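Local coordinates for putative DNA binding protein (Bacteroides thetaiotaomicron VPI-5482, PDB 3HTN), which is a trimeric metal-binding PCC (DUF296) domain protein that may bind DNA, its precise role being unknown, at residues A[26-31]-A[115-120]; A[49-54]-A[75-80]. One frame throughout, in Å; residues are numbered along the deposited sequence.

Interaction 1 (A[26-31]-A[115-120])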
loop_
_atom_site.group_PDB
_atom_site.type_symbol
_atom_site.label_atom_id
_atom_site.label_comp_id
_atom_site.label_asym_id
_atom_site.label_seq_id
_atom_site.Cartn_x
_atom_site.Cartn_y
_atom_site.Cartn_z
ATOM N N THR A 26 0.642 17.028 14.560
ATOM C CA THR A 26 2.065 16.937 14.341
ATOM C C THR A 26 2.323 16.683 12.870
ATOM O O THR A 26 1.532 15.987 12.225
ATOM C CB THR A 26 2.597 15.782 15.185
ATOM O OG1 THR A 26 2.274 16.051 16.564
ATOM C CG2 THR A 26 4.086 15.611 15.063
ATOM N N GLU A 27 3.405 17.251 12.339
ATOM C CA GLU A 27 3.784 17.054 10.953
ATOM C C GLU A 27 4.411 15.657 10.852
ATOM O O GLU A 27 5.442 15.368 11.477
ATOM C CB GLU A 27 4.696 18.184 10.452
ATOM C CG GLU A 27 4.689 18.290 8.934
ATOM C CD GLU A 27 5.522 17.234 8.294
ATOM O OE1 GLU A 27 6.748 17.262 8.518
ATOM O OE2 GLU A 27 4.949 16.382 7.616
ATOM N N ILE A 28 3.774 14.821 10.044
ATOM C CA ILE A 28 4.070 13.376 10.003
ATOM C C ILE A 28 5.458 13.021 9.463
ATOM O O ILE A 28 6.111 12.084 9.947
ATOM C CB ILE A 28 2.964 12.661 9.205
ATOM C CG1 ILE A 28 1.643 12.735 9.976
ATOM C CG2 ILE A 28 3.321 11.196 8.900
ATOM C CD1 ILE A 28 0.417 12.321 9.163
ATOM N N VAL A 29 5.911 13.764 8.457
ATOM C CA VAL A 29 7.192 13.472 7.825
ATOM C C VAL A 29 8.337 13.789 8.786
ATOM O O VAL A 29 9.224 12.962 8.984
ATOM C CB VAL A 29 7.334 14.189 6.463
ATOM C CG1 VAL A 29 8.726 13.935 5.888
ATOM C CG2 VAL A 29 6.235 13.747 5.506
ATOM N N LYS A 30 8.260 14.947 9.443
ATOM C CA LYS A 30 9.204 15.333 10.481
ATOM C C LYS A 30 9.235 14.272 11.591
ATOM O O LYS A 30 10.299 13.874 12.050
ATOM C CB LYS A 30 8.795 16.682 11.074
ATOM C CG LYS A 30 9.754 17.288 12.122
ATOM C CD LYS A 30 9.166 18.543 12.737
ATOM C CE LYS A 30 9.991 19.019 13.940
ATOM N NZ LYS A 30 9.373 20.216 14.612
ATOM N N ALA A 31 8.060 13.836 12.024
ATOM C CA ALA A 31 7.967 12.845 13.082
ATOM C C ALA A 31 8.579 11.514 12.673
ATOM O O ALA A 31 9.319 10.893 13.436
ATOM C CB ALA A 31 6.516 12.658 13.538
ATOM N N ALA A 115 2.660 16.570 5.916
ATOM C CA ALA A 115 1.250 16.421 6.225
ATOM C C ALA A 115 1.074 16.631 7.715
ATOM O O ALA A 115 1.828 16.063 8.485
ATOM C CB ALA A 115 0.719 15.068 5.824
ATOM N N ILE A 116 0.075 17.411 8.109
ATOM C CA ILE A 116 -0.204 17.679 9.521
ATOM C C ILE A 116 -1.374 16.819 9.971
ATOM O O ILE A 116 -2.490 16.968 9.464
ATOM C CB ILE A 116 -0.526 19.165 9.770
ATOM C CG1 ILE A 116 0.656 20.044 9.323
ATOM C CG2 ILE A 116 -0.862 19.400 11.259
ATOM C CD1 ILE A 116 0.360 21.569 9.375
ATOM N N GLN A 117 -1.118 15.927 10.925
ATOM C CA GLN A 117 -2.147 15.065 11.448
ATOM C C GLN A 117 -3.293 15.826 12.098
ATOM O O GLN A 117 -3.096 16.827 12.777
ATOM C CB GLN A 117 -1.517 14.091 12.422
ATOM C CG GLN A 117 -2.431 13.000 12.955
ATOM C CD GLN A 117 -1.669 11.954 13.647
ATOM O OE1 GLN A 117 -0.626 11.522 13.161
ATOM N NE2 GLN A 117 -2.174 11.513 14.778
ATOM N N ASN A 118 -4.492 15.323 11.869
ATOM C CA ASN A 118 -5.706 15.825 12.503
ATOM C C ASN A 118 -6.635 14.629 12.695
ATOM O O ASN A 118 -7.567 14.389 11.920
ATOM C CB ASN A 118 -6.348 16.938 11.679
ATOM C CG ASN A 118 -7.354 17.708 12.486
ATOM O OD1 ASN A 118 -7.132 17.944 13.674
ATOM N ND2 ASN A 118 -8.476 18.071 11.877
ATOM N N GLY A 119 -6.350 13.875 13.754
ATOM C CA GLY A 119 -7.002 12.594 14.037
ATOM C C GLY A 119 -5.902 11.627 14.441
ATOM O O GLY A 119 -5.016 11.987 15.227
ATOM N N ALA A 120 -5.937 10.420 13.883
ATOM C CA ALA A 120 -4.998 9.348 14.175
ATOM C C ALA A 120 -3.902 9.300 13.152
ATOM O O ALA A 120 -4.039 9.834 12.036
ATOM C CB ALA A 120 -5.751 8.010 14.181
#

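Interaction 2 (A[49-54]-A[75-80])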
loop_
_atom_site.group_PDB
_atom_site.type_symbol
_atom_site.label_atom_id
_atom_site.label_comp_id
_atom_site.label_asym_id
_atom_site.label_seq_id
_atom_site.Cartn_x
_atom_site.Cartn_y
_atom_site.Cartn_z
ATOM N N ILE A 49 -1.741 4.596 7.780
ATOM C CA ILE A 49 -3.011 5.275 7.557
ATOM C C ILE A 49 -3.226 6.289 8.667
ATOM O O ILE A 49 -2.542 6.277 9.712
ATOM C CB ILE A 49 -4.202 4.250 7.480
ATOM C CG1 ILE A 49 -4.319 3.408 8.767
ATOM C CG2 ILE A 49 -4.069 3.346 6.272
ATOM C CD1 ILE A 49 -5.620 2.598 8.864
ATOM N N GLY A 50 -4.201 7.175 8.472
ATOM C CA GLY A 50 -4.485 8.203 9.436
ATOM C C GLY A 50 -5.314 9.289 8.770
ATOM O O GLY A 50 -5.854 9.079 7.686
ATOM N N ALA A 51 -5.441 10.413 9.456
ATOM C CA ALA A 51 -6.189 11.567 8.972
ATOM C C ALA A 51 -5.380 12.819 9.223
ATOM O O ALA A 51 -4.583 12.905 10.181
ATOM C CB ALA A 51 -7.558 11.646 9.635
ATOM N N ILE A 52 -5.553 13.773 8.308
ATOM C CA ILE A 52 -4.743 14.981 8.249
ATOM C C ILE A 52 -5.593 16.201 7.918
ATOM O O ILE A 52 -6.687 16.096 7.382
ATOM C CB ILE A 52 -3.608 14.871 7.212
ATOM C CG1 ILE A 52 -4.160 14.644 5.807
ATOM C CG2 ILE A 52 -2.642 13.746 7.585
ATOM C CD1 ILE A 52 -3.122 14.610 4.724
ATOM N N GLY A 53 -5.068 17.359 8.292
ATOM C CA GLY A 53 -5.672 18.661 8.002
ATOM C C GLY A 53 -4.910 19.550 7.050
ATOM O O GLY A 53 -5.392 20.644 6.690
ATOM N N GLU A 54 -3.741 19.079 6.613
ATOM C CA GLU A 54 -2.914 19.805 5.659
ATOM C C GLU A 54 -1.990 18.792 4.995
ATOM O O GLU A 54 -1.519 17.867 5.647
ATOM C CB GLU A 54 -2.129 20.924 6.346
ATOM C CG GLU A 54 -1.475 21.892 5.376
ATOM C CD GLU A 54 -1.144 23.229 6.010
ATOM O OE1 GLU A 54 -2.014 23.792 6.727
ATOM O OE2 GLU A 54 -0.018 23.725 5.775
ATOM N N GLN A 75 -9.633 18.773 5.481
ATOM C CA GLN A 75 -9.589 17.498 6.161
ATOM C C GLN A 75 -9.466 16.396 5.106
ATOM O O GLN A 75 -10.170 16.413 4.086
ATOM C CB GLN A 75 -10.829 17.280 7.026
ATOM C CG GLN A 75 -10.775 16.058 7.868
ATOM C CD GLN A 75 -9.705 16.102 8.949
ATOM O OE1 GLN A 75 -9.220 17.176 9.310
ATOM N NE2 GLN A 75 -9.384 14.952 9.523
HETATM N N MSE A 76 -8.539 15.476 5.313
HETATM C CA MSE A 76 -8.344 14.369 4.396
HETATM C C MSE A 76 -8.046 13.102 5.169
HETATM O O MSE A 76 -7.423 13.154 6.230
HETATM C CB MSE A 76 -7.145 14.639 3.443
HETATM C CG MSE A 76 -7.393 15.784 2.488
HETATM SE SE MSE A 76 -5.813 16.495 1.661
HETATM C CE MSE A 76 -5.217 17.594 3.221
ATOM N N GLU A 77 -8.427 11.967 4.597
ATOM C CA GLU A 77 -8.052 10.657 5.116
ATOM C C GLU A 77 -6.862 10.139 4.345
ATOM O O GLU A 77 -6.869 10.217 3.109
ATOM C CB GLU A 77 -9.201 9.684 4.934
ATOM C CG GLU A 77 -10.384 9.942 5.905
ATOM C CD GLU A 77 -10.076 9.713 7.395
ATOM O OE1 GLU A 77 -8.987 9.190 7.764
ATOM O OE2 GLU A 77 -10.936 10.090 8.235
ATOM N N ILE A 78 -5.829 9.653 5.018
ATOM C CA ILE A 78 -4.740 8.992 4.347
ATOM C C ILE A 78 -5.174 7.560 4.066
ATOM O O ILE A 78 -5.268 6.730 5.004
ATOM C CB ILE A 78 -3.467 8.948 5.207
ATOM C CG1 ILE A 78 -3.007 10.352 5.629
ATOM C CG2 ILE A 78 -2.354 8.204 4.433
ATOM C CD1 ILE A 78 -1.835 10.373 6.599
ATOM N N SER A 79 -5.472 7.222 2.815
ATOM C CA SER A 79 -5.868 5.842 2.513
ATOM C C SER A 79 -4.653 4.940 2.447
ATOM O O SER A 79 -4.753 3.754 2.787
ATOM C CB SER A 79 -6.692 5.744 1.248
ATOM O OG SER A 79 -5.954 6.155 0.108
ATOM N N ASN A 80 -3.490 5.499 2.131
ATOM C CA ASN A 80 -2.261 4.749 2.134
ATOM C C ASN A 80 -1.100 5.702 2.117
ATOM O O ASN A 80 -1.082 6.625 1.323
ATOM C CB ASN A 80 -2.166 3.833 0.909
ATOM C CG ASN A 80 -0.881 3.136 0.831
ATOM O OD1 ASN A 80 0.093 3.692 0.359
ATOM N ND2 ASN A 80 -0.818 1.930 1.382
#

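Interaction 1 (A[26-31]-A[115-120])
Glu27 folds its carboxylate back over the start of helix 28-39, CG anti to the backbone N (chi1 -159°) and the chain bent at chi2 (-77°). From this N-cap position OE1 accepts from Lys30 N and OE2 from Val29 N at 2.9 Å, both donors arriving from above the carboxylate plane. The anti lone pair of OE2 remains for the strand, where it takes Ala115 N at 2.9 Å. OE2 is gripped by two amides, and these donors and the helix end would be expected to stabilise its negative charge. An alanine in place of Glu27 would lose the carboxylate and so would probably leave the first turn of the helix uncapped and weaken the tie to Ala115 N.

The backbones close the contact around a single bridge of Glu27 with Ile116. Ile28 N donates a hydrogen bond to Ala115 O at 2.8 Å nearly along the C=O axis, whereas Gln117 N donates to Thr26 O (3.0 Å) from above the carbonyl plane. Ile28 directs CD1 to within 4.3 Å of Ala115 CB. It crosses the Gln117 side chain at about a right angle, CG1 lying 4.1 Å from Gln117 OE1. Gln117 runs extended beyond CG, and its NE2 binds both Gly119 O and Ile22 O. The helix start is pinned to the end of strand 107-117, and Ile28 packs on Ile22 of strand 17-22 and Ile52 of strand 44-52.

Interaction 2 (A[49-54]-A[75-80])
Strands 49-52 and 76-78 run antiparallel, their axes 4.5 Å apart at closest approach and 161° between their directions. Ile52 and Met76 form a hydrogen-bonded pair: Ile52 N binds Met76 O at 2.9 Å, and Met76 N returns to Ile52 O at 2.8 Å, in the carbonyl plane. Gly50 and Ile78 form the other hydrogen-bonded pair, Ile78 N donating to Gly50 O from above the carbonyl plane, while Gly50 N is buried without a partner.

On one face, Ile52 holds CG1 in the crowded position between backbone N and carbonyl carbon (chi1 61°), which sets CG1 against Met76 CB at 3.8 Å, the two chains crossing obliquely. Its other branch, CG2, meets Ile78 CD1 at 3.6 Å, here at about a right angle. Met76, a selenomethionine, bends at chi3 and brings CE up to Ile52 CD1. Ile28 of helix 28-39 packs on Ile78, so this face of the PCC-domain sheet lies against the helix. At the far end Ser79 and Asn80 both face Thr99, a classic beta bulge.

The Ala51 and Glu77 side chains occupy the other face. Glu77 bends at chi2 (-66°), laying OE1 3.4 Å from Ala51 CB. Glu77 OE1 also lies 3.1 Å from Gly50 O, two acceptors with no hydrogen bond between them. The carboxylate side chain is about 4 Å from the bound iron and packs on His97 of a second subunit. Gln75 doubles back so that its amide lies over Ile52 O, while OE1 accepts from Asn118 ND2. His97 ND1 of the second subunit hydrogen-bonds to Ile78 O.

In the fold
The centres of interactions 1 and 2 lie about 9 Å apart, on the same side of the chain's centre; both reach the same antiparallel sheet, interaction 1 joining the helix to it. Along the chain, 26-31 comes first and 115-120 last, with 49-54 and 75-80 between them; helix 28-39 leads directly to strand 44-52. The two contacts touch: Gly53 N probably hydrogen-bonds to Ile116 O, while Gln117 CG packs on Ala51 O. The helix start and the end of strand 107-117 are thus joined to the 49-54/75-80 strand pair within the PCC domain. Both contacts also touch the second subunit, linking this packing to the trimer interface.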